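Local coordinates for protein ulvan Lyase-PL25 (Pseudoalteromonas sp. PLSV, PDB 5UAM) that degrades ulvan, the sulfated cell-wall polysaccharide of green seaweeds, as a beta-propeller lyase of polysaccharide lyase family 25, at residues G46-N50 with G51-V55; S193-N196 with G197-A201; S265-T268 with K269-E272; R341-G344 with N345-V348. All coordinates share one frame; numbering follows the deposited sequence.

Contact 1: G46-N50 with G51-V55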
ATOM      1  N   GLY A  46       0.142  -9.532   3.120  1.00 11.43           N
ATOM      2  CA  GLY A  46       0.369 -10.806   3.767  1.00 13.83           C
ATOM      3  C   GLY A  46       0.824 -10.575   5.190  1.00 11.70           C
ATOM      4  O   GLY A  46       1.334  -9.504   5.541  1.00 12.10           O
ATOM      5  N   ILE A  47       0.662 -11.621   6.004  1.00 12.34           N
ATOM      6  CA  ILE A  47       0.905 -11.582   7.444  1.00 11.47           C
ATOM      7  C   ILE A  47       1.461 -12.930   7.860  1.00 12.50           C
ATOM      8  O   ILE A  47       0.927 -13.973   7.468  1.00 12.35           O
ATOM      9  CB  ILE A  47      -0.390 -11.323   8.238  1.00 12.25           C
ATOM     10  CG1 ILE A  47      -1.020 -10.003   7.796  1.00 12.59           C
ATOM     11  CG2 ILE A  47      -0.106 -11.377   9.732  1.00 14.91           C
ATOM     12  CD1 ILE A  47      -2.351  -9.693   8.470  1.00 13.44           C
ATOM     13  N   HIS A  48       2.516 -12.917   8.667  1.00 12.26           N
ATOM     14  CA  HIS A  48       3.047 -14.142   9.253  1.00 12.27           C
ATOM     15  C   HIS A  48       2.564 -14.271  10.690  1.00 14.17           C
ATOM     16  O   HIS A  48       2.683 -13.330  11.479  1.00 15.70           O
ATOM     17  CB  HIS A  48       4.566 -14.140   9.239  1.00 13.94           C
ATOM     18  CG  HIS A  48       5.158 -15.401   9.770  1.00 15.49           C
ATOM     19  ND1 HIS A  48       5.301 -16.528   8.991  1.00 16.23           N
ATOM     20  CD2 HIS A  48       5.583 -15.738  11.010  1.00 17.71           C
ATOM     21  CE1 HIS A  48       5.823 -17.497   9.728  1.00 16.01           C
ATOM     22  NE2 HIS A  48       6.008 -17.041  10.954  1.00 18.19           N
ATOM     23  N   LYS A  49       2.076 -15.453  11.057  1.00 13.79           N
ATOM     24  CA  LYS A  49       1.709 -15.701  12.445  1.00 15.15           C
ATOM     25  C   LYS A  49       1.879 -17.182  12.744  1.00 14.91           C
ATOM     26  O   LYS A  49       1.383 -18.029  11.994  1.00 15.06           O
ATOM     27  CB  LYS A  49       0.263 -15.291  12.725  1.00 16.59           C
ATOM     28  CG  LYS A  49      -0.149 -15.567  14.165  1.00 20.44           C
ATOM     29  CD  LYS A  49      -1.536 -15.062  14.465  1.00 25.98           C
ATOM     30  CE  LYS A  49      -1.545 -13.577  14.745  1.00 23.36           C
ATOM     31  NZ  LYS A  49      -0.999 -13.242  16.095  1.00 22.72           N
ATOM     32  N   ASN A  50       2.588 -17.488  13.827  1.00 16.16           N
ATOM     33  CA  ASN A  50       2.685 -18.855  14.355  1.00 16.29           C
ATOM     34  C   ASN A  50       3.155 -19.841  13.301  1.00 16.99           C
ATOM     35  O   ASN A  50       2.634 -20.945  13.195  1.00 18.95           O
ATOM     36  CB  ASN A  50       1.359 -19.325  14.947  1.00 17.97           C
ATOM     37  CG  ASN A  50       1.502 -20.607  15.768  1.00 20.60           C
ATOM     38  OD1 ASN A  50       2.484 -20.809  16.484  1.00 23.02           O
ATOM     39  ND2 ASN A  50       0.502 -21.480  15.664  1.00 21.85           N
ATOM     40  N   GLY A  51       4.133 -19.441  12.495  1.00 16.34           N
ATOM     41  CA  GLY A  51       4.721 -20.352  11.535  1.00 15.62           C
ATOM     42  C   GLY A  51       4.003 -20.453  10.217  1.00 15.48           C
ATOM     43  O   GLY A  51       4.431 -21.248   9.361  1.00 17.21           O
ATOM     44  N   ILE A  52       2.925 -19.693  10.024  1.00 14.60           N
ATOM     45  CA  ILE A  52       2.149 -19.701   8.792  1.00 14.29           C
ATOM     46  C   ILE A  52       2.242 -18.310   8.188  1.00 13.98           C
ATOM     47  O   ILE A  52       2.039 -17.311   8.888  1.00 14.29           O
ATOM     48  CB  ILE A  52       0.668 -20.031   9.055  1.00 15.14           C
ATOM     49  CG1 ILE A  52       0.507 -21.292   9.917  1.00 21.61           C
ATOM     50  CG2 ILE A  52      -0.092 -20.099   7.735  1.00 16.46           C
ATOM     51  CD1 ILE A  52       0.955 -22.549   9.278  1.00 26.94           C
ATOM     52  N   THR A  53       2.524 -18.237   6.893  1.00 13.40           N
ATOM     53  CA  THR A  53       2.455 -16.973   6.165  1.00 12.72           C
ATOM     54  C   THR A  53       1.193 -16.966   5.312  1.00 13.93           C
ATOM     55  O   THR A  53       1.021 -17.827   4.446  1.00 13.37           O
ATOM     56  CB  THR A  53       3.699 -16.704   5.316  1.00 13.72           C
ATOM     57  OG1 THR A  53       4.851 -16.686   6.156  1.00 14.41           O
ATOM     58  CG2 THR A  53       3.615 -15.340   4.627  1.00 13.34           C
ATOM     59  N   TYR A  54       0.312 -16.010   5.587  1.00 12.03           N
ATOM     60  CA  TYR A  54      -0.906 -15.793   4.833  1.00 11.65           C
ATOM     61  C   TYR A  54      -0.644 -14.730   3.786  1.00 13.21           C
ATOM     62  O   TYR A  54      -0.008 -13.722   4.077  1.00 13.16           O
ATOM     63  CB  TYR A  54      -2.022 -15.320   5.766  1.00 12.26           C
ATOM     64  CG  TYR A  54      -2.286 -16.292   6.891  1.00 11.77           C
ATOM     65  CD1 TYR A  54      -1.603 -16.180   8.098  1.00 13.02           C
ATOM     66  CD2 TYR A  54      -3.187 -17.341   6.744  1.00 12.54           C
ATOM     67  CE1 TYR A  54      -1.833 -17.076   9.145  1.00 13.04           C
ATOM     68  CE2 TYR A  54      -3.418 -18.247   7.776  1.00 13.70           C
ATOM     69  CZ  TYR A  54      -2.733 -18.110   8.969  1.00 14.02           C
ATOM     70  OH  TYR A  54      -2.929 -18.994   9.995  1.00 16.18           O
ATOM     71  N   VAL A  55      -1.144 -14.947   2.575  1.00 12.38           N
ATOM     72  CA  VAL A  55      -0.878 -14.054   1.453  1.00 11.93           C
ATOM     73  C   VAL A  55      -2.174 -13.789   0.700  1.00 11.75           C
ATOM     74  O   VAL A  55      -3.013 -14.688   0.556  1.00 13.95           O
ATOM     75  CB  VAL A  55       0.192 -14.641   0.516  1.00 13.72           C
ATOM     76  CG1 VAL A  55       1.515 -14.844   1.293  1.00 14.64           C
ATOM     77  CG2 VAL A  55      -0.262 -15.956  -0.114  1.00 13.19           C
TER
HETATM   78  O   HOH W   1       5.779 -17.473  14.114  1.00 42.28           O
HETATM   79  O   HOH W   2      -1.343 -18.646  12.277  1.00 16.48           O
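H48 and T53 face each other across a non-hydrogen-bonded pair of a tight antiparallel hairpin. Their side chains cross at about a right angle. H48 ND1 lies 2.9 Å from T53 OG1 in a nearly straight hydrogen bond, and either atom could be the donor. The hydroxyl sits at the edge of the imidazole, in its plane. H48 holds its CG anti to the backbone N (chi1 -177°), which brings the ring to the turn, with CE1 3.5 Å from G51 C. T53 OG1 also bonds H71, so replacing H48 by an alanine would probably leave that hydroxyl with one partner fewer and uncover G51. The type I' turn runs from K49 to I52, and G51 has a positive phi that would jam a side chain against the carbonyl of N50. I47, K49, I52 and Y54 line the other face. There I52 CG2 rests 3.5 Å above the plane of the Y54 ring, toward its rim. A water joins Y54 OH to K49 O. Strand 46-49 is one outer strand of a four-stranded sheet, and its G46 and H48 make backbone hydrogen bonds with K420. Strand 52-58 pairs next with strand 64-70, while I47 and Y54 pack on M104 and I106 of strand 103-106.

Contact 2: S193-N196 with G197-A201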
ATOM      1  N   SER A 193     -12.482  -0.143  15.174  1.00 14.35           N
ATOM      2  CA  SER A 193     -13.295  -1.208  15.752  1.00 15.54           C
ATOM      3  C   SER A 193     -12.620  -1.723  17.010  1.00 15.50           C
ATOM      4  O   SER A 193     -11.423  -2.013  16.997  1.00 16.26           O
ATOM      5  CB  SER A 193     -13.478  -2.382  14.777  1.00 14.28           C
ATOM      6  OG  SER A 193     -14.060  -3.491  15.448  1.00 15.65           O
ATOM      7  N   VAL A 194     -13.404  -1.877  18.075  1.00 15.84           N
ATOM      8  CA  VAL A 194     -12.944  -2.456  19.337  1.00 17.52           C
ATOM      9  C   VAL A 194     -13.489  -3.861  19.576  1.00 18.42           C
ATOM     10  O   VAL A 194     -13.245  -4.436  20.657  1.00 20.76           O
ATOM     11  CB  VAL A 194     -13.216  -1.529  20.538  1.00 17.38           C
ATOM     12  CG1 VAL A 194     -12.549  -0.162  20.309  1.00 18.76           C
ATOM     13  CG2 VAL A 194     -14.703  -1.355  20.793  1.00 20.23           C
ATOM     14  N   ASP A 195     -14.221  -4.438  18.617  1.00 15.85           N
ATOM     15  CA  ASP A 195     -14.835  -5.751  18.784  1.00 18.41           C
ATOM     16  C   ASP A 195     -14.390  -6.709  17.683  1.00 16.54           C
ATOM     17  O   ASP A 195     -15.175  -7.511  17.165  1.00 17.56           O
ATOM     18  CB  ASP A 195     -16.359  -5.659  18.875  1.00 17.83           C
ATOM     19  CG  ASP A 195     -16.995  -5.113  17.612  1.00 17.30           C
ATOM     20  OD1 ASP A 195     -16.260  -4.807  16.640  1.00 17.22           O
ATOM     21  OD2 ASP A 195     -18.251  -5.002  17.585  1.00 23.26           O
ATOM     22  N   ASN A 196     -13.101  -6.654  17.346  1.00 15.02           N
ATOM     23  CA  ASN A 196     -12.501  -7.575  16.381  1.00 14.26           C
ATOM     24  C   ASN A 196     -13.085  -7.401  14.987  1.00 14.79           C
ATOM     25  O   ASN A 196     -13.179  -8.351  14.214  1.00 16.21           O
ATOM     26  CB  ASN A 196     -12.603  -9.027  16.863  1.00 15.86           C
ATOM     27  CG  ASN A 196     -11.869  -9.250  18.168  1.00 18.73           C
ATOM     28  OD1 ASN A 196     -10.893  -8.567  18.457  1.00 20.97           O
ATOM     29  ND2 ASN A 196     -12.365 -10.160  18.990  1.00 23.68           N
ATOM     30  N   GLY A 197     -13.453  -6.174  14.639  1.00 14.76           N
ATOM     31  CA  GLY A 197     -13.871  -5.880  13.284  1.00 15.68           C
ATOM     32  C   GLY A 197     -15.314  -6.193  12.982  1.00 15.53           C
ATOM     33  O   GLY A 197     -15.714  -6.140  11.811  1.00 15.25           O
ATOM     34  N   ARG A 198     -16.109  -6.502  14.001  1.00 14.84           N
ATOM     35  CA  ARG A 198     -17.519  -6.827  13.800  1.00 15.05           C
ATOM     36  C   ARG A 198     -18.369  -5.570  13.694  1.00 15.50           C
ATOM     37  O   ARG A 198     -19.400  -5.584  13.013  1.00 17.39           O
ATOM     38  CB  ARG A 198     -18.003  -7.750  14.917  1.00 17.09           C
ATOM     39  CG  ARG A 198     -17.219  -9.046  15.011  1.00 19.21           C
ATOM     40  CD  ARG A 198     -17.433  -9.912  13.791  1.00 22.58           C
ATOM     41  NE  ARG A 198     -16.527 -11.064  13.763  1.00 20.40           N
ATOM     42  CZ  ARG A 198     -16.697 -12.122  12.978  1.00 22.63           C
ATOM     43  NH1 ARG A 198     -17.752 -12.205  12.168  1.00 21.79           N
ATOM     44  NH2 ARG A 198     -15.816 -13.105  13.018  1.00 20.31           N
ATOM     45  N   THR A 199     -17.966  -4.480  14.353  1.00 15.77           N
ATOM     46  CA  THR A 199     -18.589  -3.179  14.147  1.00 16.44           C
ATOM     47  C   THR A 199     -17.511  -2.106  14.161  1.00 18.20           C
ATOM     48  O   THR A 199     -16.499  -2.216  14.858  1.00 17.86           O
ATOM     49  CB  THR A 199     -19.653  -2.848  15.194  1.00 22.38           C
ATOM     50  OG1 THR A 199     -19.032  -2.617  16.442  1.00 23.94           O
ATOM     51  CG2 THR A 199     -20.610  -3.990  15.372  1.00 21.72           C
ATOM     52  N   PHE A 200     -17.737  -1.071  13.362  1.00 16.66           N
ATOM     53  CA  PHE A 200     -16.812   0.044  13.229  1.00 14.70           C
ATOM     54  C   PHE A 200     -17.531   1.330  13.576  1.00 16.67           C
ATOM     55  O   PHE A 200     -18.707   1.504  13.252  1.00 18.89           O
ATOM     56  CB  PHE A 200     -16.281   0.167  11.803  1.00 14.83           C
ATOM     57  CG  PHE A 200     -15.180  -0.797  11.481  1.00 12.77           C
ATOM     58  CD1 PHE A 200     -15.468  -2.080  11.031  1.00 15.85           C
ATOM     59  CD2 PHE A 200     -13.866  -0.436  11.634  1.00 13.29           C
ATOM     60  CE1 PHE A 200     -14.444  -2.969  10.725  1.00 15.56           C
ATOM     61  CE2 PHE A 200     -12.839  -1.309  11.344  1.00 14.14           C
ATOM     62  CZ  PHE A 200     -13.132  -2.585  10.891  1.00 15.52           C
ATOM     63  N   ALA A 201     -16.814   2.215  14.251  1.00 15.05           N
ATOM     64  CA  ALA A 201     -17.300   3.560  14.507  1.00 15.16           C
ATOM     65  C   ALA A 201     -17.265   4.395  13.227  1.00 14.67           C
ATOM     66  O   ALA A 201     -16.632   4.039  12.226  1.00 15.82           O
ATOM     67  CB  ALA A 201     -16.474   4.226  15.614  1.00 17.52           C
TER
HETATM   68  O   HOH W   3     -16.265  -1.607  17.677  1.00 18.91           O
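D195 grips T199 through both carboxylate oxygens. T199 N donates over 2.9 Å to D195 OD1, which accepts on its syn lone pair. The T199 hydroxyl comes from above the carboxylate plane, its OG1 2.8 Å from D195 OD2. The D195 carboxylate reaches forward across the turn to T199, with CG between the backbone N and the carbonyl carbon (chi1 63°). R198 N adds a weak bond to the same OD1, so two backbone N-H groups and one hydroxyl hold the carboxylate.

S193 works from the other end. Its OG accepts from G197 N at 2.9 Å. The same OG lies 2.8 Å from T199 O, a possible acceptor of its proton, though this is not settled. S193 CB sits over one face of the F200 ring, 3.7 Å from the ring centroid, in a CH-pi contact. A water links V194 N to T199 O.

G197 is the third main residue. It is the third residue of a type I' turn from D195 to R198, at a positive phi (83°), where a side chain would strike the carbonyl O of N196. Outside the turn, G197 O accepts from N157 ND2, and R198 makes a cation-pi contact with Y111.

The order Ser-x-Asp-x-Gly-x-Thr-Phe is that of an Asp box, the BNR repeat of beta-propellers. It lies, as usual, in the loop between the third and fourth strands of a blade, here 188-193 and 204-211.

Contact 3: S265-T268 with K269-E272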
ATOM      1  N   SER A 265       2.167  11.508  13.195  1.00 15.03           N
ATOM      2  CA  SER A 265       1.982  10.363  14.074  0.62 14.95           C
ATOM      3  C   SER A 265       0.642  10.485  14.795  1.00 16.37           C
ATOM      4  O   SER A 265       0.187  11.583  15.098  1.00 17.66           O
ATOM      5  CB  SER A 265       3.136  10.330  15.089  0.62 21.51           C
ATOM      6  OG  SER A 265       3.146   9.163  15.888  0.62 23.12           O
ATOM      7  N   PHE A 266       0.033   9.336  15.084  1.00 15.84           N
ATOM      8  CA  PHE A 266      -1.273   9.204  15.717  1.00 16.84           C
ATOM      9  C   PHE A 266      -1.078   8.357  16.965  1.00 16.38           C
ATOM     10  O   PHE A 266      -0.720   7.181  16.874  1.00 15.49           O
ATOM     11  CB  PHE A 266      -2.197   8.521  14.704  1.00 15.87           C
ATOM     12  CG  PHE A 266      -3.551   8.080  15.221  1.00 15.63           C
ATOM     13  CD1 PHE A 266      -4.193   8.669  16.299  1.00 18.33           C
ATOM     14  CD2 PHE A 266      -4.182   7.043  14.571  1.00 16.34           C
ATOM     15  CE1 PHE A 266      -5.463   8.217  16.707  1.00 20.25           C
ATOM     16  CE2 PHE A 266      -5.437   6.592  14.970  1.00 17.87           C
ATOM     17  CZ  PHE A 266      -6.066   7.159  16.022  1.00 18.59           C
ATOM     18  N   ASN A 267      -1.296   8.950  18.131  1.00 17.30           N
ATOM     19  CA  ASN A 267      -1.257   8.209  19.382  1.00 17.08           C
ATOM     20  C   ASN A 267      -2.636   7.598  19.597  1.00 20.67           C
ATOM     21  O   ASN A 267      -3.606   8.312  19.856  1.00 21.20           O
ATOM     22  CB  ASN A 267      -0.869   9.137  20.525  1.00 19.24           C
ATOM     23  CG  ASN A 267      -0.778   8.420  21.858  1.00 24.79           C
ATOM     24  OD1 ASN A 267      -1.581   7.541  22.178  1.00 23.05           O
ATOM     25  ND2 ASN A 267       0.200   8.817  22.659  1.00 30.08           N
ATOM     26  N   THR A 268      -2.738   6.273  19.448  1.00 20.20           N
ATOM     27  CA  THR A 268      -4.054   5.648  19.522  1.00 19.07           C
ATOM     28  C   THR A 268      -4.612   5.574  20.933  1.00 21.98           C
ATOM     29  O   THR A 268      -5.812   5.330  21.083  1.00 25.71           O
ATOM     30  CB  THR A 268      -4.034   4.233  18.933  1.00 18.28           C
ATOM     31  OG1 THR A 268      -3.221   3.370  19.752  1.00 21.51           O
ATOM     32  CG2 THR A 268      -3.557   4.239  17.511  1.00 18.70           C
ATOM     33  N   LYS A 269      -3.789   5.782  21.968  1.00 21.70           N
ATOM     34  CA  LYS A 269      -4.297   5.767  23.331  1.00 24.94           C
ATOM     35  C   LYS A 269      -4.969   7.091  23.667  1.00 28.02           C
ATOM     36  O   LYS A 269      -6.065   7.108  24.237  1.00 28.09           O
ATOM     37  CB  LYS A 269      -3.149   5.470  24.294  1.00 28.03           C
ATOM     38  CG  LYS A 269      -3.543   5.447  25.768  1.00 36.39           C
ATOM     39  CD  LYS A 269      -2.339   5.193  26.670  1.00 45.87           C
ATOM     40  CE  LYS A 269      -1.389   6.398  26.761  1.00 53.03           C
ATOM     41  NZ  LYS A 269      -1.807   7.428  27.769  1.00 57.66           N
ATOM     42  N   THR A 270      -4.353   8.205  23.286  1.00 26.70           N
ATOM     43  CA  THR A 270      -4.921   9.515  23.589  1.00 27.48           C
ATOM     44  C   THR A 270      -5.806  10.047  22.471  1.00 29.78           C
ATOM     45  O   THR A 270      -6.637  10.932  22.721  1.00 31.75           O
ATOM     46  CB  THR A 270      -3.803  10.529  23.812  1.00 27.24           C
ATOM     47  OG1 THR A 270      -3.084  10.713  22.584  1.00 27.32           O
ATOM     48  CG2 THR A 270      -2.839  10.056  24.880  1.00 31.48           C
ATOM     49  N   GLY A 271      -5.647   9.539  21.257  1.00 25.22           N
ATOM     50  CA  GLY A 271      -6.383  10.018  20.108  1.00 25.44           C
ATOM     51  C   GLY A 271      -5.731  11.173  19.383  1.00 26.25           C
ATOM     52  O   GLY A 271      -6.194  11.537  18.296  1.00 25.72           O
ATOM     53  N   GLU A 272      -4.639  11.707  19.916  1.00 22.23           N
ATOM     54  CA  GLU A 272      -4.025  12.925  19.399  1.00 25.80           C
ATOM     55  C   GLU A 272      -2.958  12.654  18.344  1.00 22.99           C
ATOM     56  O   GLU A 272      -2.225  11.663  18.391  1.00 21.60           O
ATOM     57  CB  GLU A 272      -3.377  13.688  20.535  1.00 26.49           C
ATOM     58  CG  GLU A 272      -4.376  14.032  21.626  1.00 31.13           C
ATOM     59  CD  GLU A 272      -3.772  14.900  22.684  1.00 42.33           C
ATOM     60  OE1 GLU A 272      -4.393  15.923  23.040  1.00 44.77           O
ATOM     61  OE2 GLU A 272      -2.671  14.557  23.153  1.00 43.56           O
TER
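N267 meets G271 and E272 together in a G1 beta bulge, where strand 258-267 turns back into strand 273-274. N267 N donates to E272 O over 2.9 Å, and N267 O accepts from G271 N at 2.8 Å. The positive phi of G271 (88°) would push a side chain into the carbonyl of T270.

The tight part is the N267 amide. Its CG stands anti to the backbone N (chi1 -179°), which carries OD1 into the mouth of the turn. K269 N meets OD1 in the carbonyl plane at 2.8 Å, an Asx turn. T270 N comes to the same OD1 from above that plane, 3.1 Å away. A leucine in place of N267 would probably leave both backbone N-H groups without this acceptor, though the backbone bonds of the bulge could remain.

F266 packs under the turn. G271 CA lies at the edge of its ring, in plane, and T268 CG2 stands over one face. The ring also stacks on W273 and meets Y176 edge-to-face, so this side belongs to the protein interior.

The solvent side is looser. K269 and T270 are exposed, and the K269 chain bends away at its end. E272 points away from the turn and forms a salt bridge with K280. T270 still has a polar task: it makes an ST turn, its OG1 accepting from E272 N at 3.2 Å.

Contact 4: R341-G344 with N345-V348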
ATOM      1  N   ARG A 341      14.871  10.902   5.704  1.00 14.92           N
ATOM      2  CA  ARG A 341      14.793  10.547   7.117  1.00 15.25           C
ATOM      3  C   ARG A 341      14.950  11.771   8.003  1.00 14.72           C
ATOM      4  O   ARG A 341      15.528  12.791   7.623  1.00 16.35           O
ATOM      5  CB  ARG A 341      15.833   9.499   7.518  1.00 16.22           C
ATOM      6  CG  ARG A 341      17.261  10.002   7.463  1.00 17.36           C
ATOM      7  CD  ARG A 341      18.252   8.887   7.742  1.00 19.16           C
ATOM      8  NE  ARG A 341      19.619   9.385   7.712  1.00 19.07           N
ATOM      9  CZ  ARG A 341      20.282   9.842   8.771  1.00 23.18           C
ATOM     10  NH1 ARG A 341      19.712   9.846   9.973  1.00 25.01           N
ATOM     11  NH2 ARG A 341      21.529  10.284   8.640  1.00 27.13           N
ATOM     12  N   TRP A 342      14.423  11.631   9.217  1.00 14.75           N
ATOM     13  CA  TRP A 342      14.588  12.612  10.279  1.00 14.65           C
ATOM     14  C   TRP A 342      15.814  12.239  11.096  1.00 17.03           C
ATOM     15  O   TRP A 342      15.894  11.128  11.616  1.00 17.65           O
ATOM     16  CB  TRP A 342      13.344  12.566  11.162  1.00 16.27           C
ATOM     17  CG  TRP A 342      13.375  13.473  12.368  1.00 17.83           C
ATOM     18  CD1 TRP A 342      13.527  13.102  13.674  1.00 19.22           C
ATOM     19  CD2 TRP A 342      13.229  14.893  12.371  1.00 18.00           C
ATOM     20  NE1 TRP A 342      13.503  14.206  14.485  1.00 20.64           N
ATOM     21  CE2 TRP A 342      13.302  15.324  13.714  1.00 17.12           C
ATOM     22  CE3 TRP A 342      13.024  15.843  11.372  1.00 18.50           C
ATOM     23  CZ2 TRP A 342      13.190  16.667  14.075  1.00 20.47           C
ATOM     24  CZ3 TRP A 342      12.913  17.162  11.722  1.00 18.16           C
ATOM     25  CH2 TRP A 342      12.985  17.571  13.070  1.00 18.74           C
ATOM     26  N   ASN A 343      16.772  13.154  11.204  1.00 19.14           N
ATOM     27  CA  ASN A 343      18.027  12.824  11.865  1.00 24.14           C
ATOM     28  C   ASN A 343      18.038  13.221  13.326  1.00 24.33           C
ATOM     29  O   ASN A 343      19.087  13.128  13.966  1.00 29.57           O
ATOM     30  CB  ASN A 343      19.222  13.446  11.139  1.00 23.51           C
ATOM     31  CG  ASN A 343      19.298  14.946  11.295  1.00 21.86           C
ATOM     32  OD1 ASN A 343      18.591  15.566  12.096  1.00 22.00           O
ATOM     33  ND2 ASN A 343      20.199  15.544  10.534  1.00 28.83           N
ATOM     34  N   GLY A 344      16.899  13.663  13.859  1.00 22.57           N
ATOM     35  CA  GLY A 344      16.771  14.127  15.210  1.00 25.72           C
ATOM     36  C   GLY A 344      16.658  15.627  15.298  1.00 23.15           C
ATOM     37  O   GLY A 344      16.138  16.138  16.293  1.00 25.72           O
ATOM     38  N   ASN A 345      17.111  16.348  14.271  1.00 22.23           N
ATOM     39  CA  ASN A 345      17.022  17.801  14.272  1.00 23.35           C
ATOM     40  C   ASN A 345      16.429  18.349  12.982  1.00 21.75           C
ATOM     41  O   ASN A 345      15.836  19.434  12.993  1.00 23.75           O
ATOM     42  CB  ASN A 345      18.392  18.429  14.518  1.00 24.95           C
ATOM     43  CG  ASN A 345      18.944  18.067  15.873  1.00 24.69           C
ATOM     44  OD1 ASN A 345      18.588  18.664  16.874  1.00 27.72           O
ATOM     45  ND2 ASN A 345      19.775  17.035  15.908  1.00 28.07           N
ATOM     46  N   GLU A 346      16.590  17.624  11.878  1.00 21.72           N
ATOM     47  CA  GLU A 346      16.091  18.089  10.596  1.00 20.07           C
ATOM     48  C   GLU A 346      15.826  16.888   9.708  1.00 19.29           C
ATOM     49  O   GLU A 346      16.334  15.788   9.942  1.00 18.94           O
ATOM     50  CB  GLU A 346      17.073  19.046   9.907  1.00 22.87           C
ATOM     51  CG  GLU A 346      18.421  18.426   9.572  1.00 26.42           C
ATOM     52  CD  GLU A 346      19.602  19.075  10.300  1.00 44.06           C
ATOM     53  OE1 GLU A 346      19.481  20.245  10.740  1.00 45.13           O
ATOM     54  OE2 GLU A 346      20.662  18.412  10.426  1.00 34.45           O
ATOM     55  N   TRP A 347      15.001  17.100   8.690  1.00 17.25           N
ATOM     56  CA  TRP A 347      14.821  16.102   7.650  1.00 17.41           C
ATOM     57  C   TRP A 347      15.965  16.207   6.651  1.00 17.18           C
ATOM     58  O   TRP A 347      16.358  17.309   6.242  1.00 19.80           O
ATOM     59  CB  TRP A 347      13.502  16.337   6.919  1.00 17.95           C
ATOM     60  CG  TRP A 347      12.282  16.113   7.735  1.00 16.66           C
ATOM     61  CD1 TRP A 347      11.533  17.067   8.380  1.00 18.98           C
ATOM     62  CD2 TRP A 347      11.659  14.863   7.999  1.00 15.79           C
ATOM     63  NE1 TRP A 347      10.465  16.465   9.019  1.00 17.82           N
ATOM     64  CE2 TRP A 347      10.523  15.116   8.803  1.00 16.81           C
ATOM     65  CE3 TRP A 347      11.939  13.546   7.629  1.00 16.84           C
ATOM     66  CZ2 TRP A 347       9.680  14.093   9.229  1.00 16.30           C
ATOM     67  CZ3 TRP A 347      11.094  12.540   8.063  1.00 16.93           C
ATOM     68  CH2 TRP A 347       9.974  12.826   8.860  1.00 16.08           C
ATOM     69  N   VAL A 348      16.497  15.044   6.279  1.00 17.22           N
ATOM     70  CA  VAL A 348      17.618  14.953   5.363  1.00 16.90           C
ATOM     71  C   VAL A 348      17.290  13.923   4.291  1.00 17.72           C
ATOM     72  O   VAL A 348      16.346  13.136   4.400  1.00 18.49           O
ATOM     73  CB  VAL A 348      18.944  14.614   6.084  1.00 18.91           C
ATOM     74  CG1 VAL A 348      19.287  15.705   7.092  1.00 22.76           C
ATOM     75  CG2 VAL A 348      18.861  13.262   6.764  1.00 21.19           C
TER
HETATM   76  O   HOH W   4      21.160  14.977  14.629  1.00 31.05           O
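N343 and E346 tie the turn of a beta hairpin between strands 336-342 and 347-352. N343 ND2 donates to E346 OE2 over 2.9 Å. The bond is nearly straight (171°) and leaves in the amide plane, but it meets the anti side of the carboxylate, whose plane is turned 64° from the amide. N343 CG lies between the backbone N and the carbonyl carbon (chi1 71°), which turns the amide toward N345 and E346. N343 OD1 takes two backbone bonds. N345 N comes nearly head-on to the carbonyl at 2.7 Å, which makes an Asx turn, and E346 N comes from above the carbonyl plane at 2.9 Å. With both ends of the amide bonded, its rotation is fixed. N343 N also donates to E346 O. A water joins N343 O to N345 ND2.

G344 sits at a positive phi where a side chain would jam against the carbonyl of N343. R341 and V348 form the hydrogen-bonded pair behind the turn. On their face of the sheet V348 CG2 lies 3.7 Å from R341 CG and over one face of the guanidinium.

The opposite face carries W342 and W347, which cross at about a right angle. The backbone of G344 to E346 lies over one face of the W342 indole. Both tryptophans also touch P317 and V276. The edge of W342 points at the face of W347, and W342 CE3 stands 3.4 Å above that ring plane, toward its rim.

The four contacts are local turns spread along the chain, and none touches another. Contact 1 closes the first two strands of one blade, while contact 4 closes the last two of another; their centres are about 34 Å apart. Contacts 2 and 3 belong to the same large curled sheet, with centres about 18 Å apart and nearest atoms about 9 Å apart. Contact 3 is also about 9 Å from contact 4 at the nearest atoms. Contact 1 comes closest to an annotated site: the G46 position is about 12 Å from the side chain of K101, a probable substrate-binding residue. Contacts 2, 3 and 4 lie away from the catalytic and zinc sites.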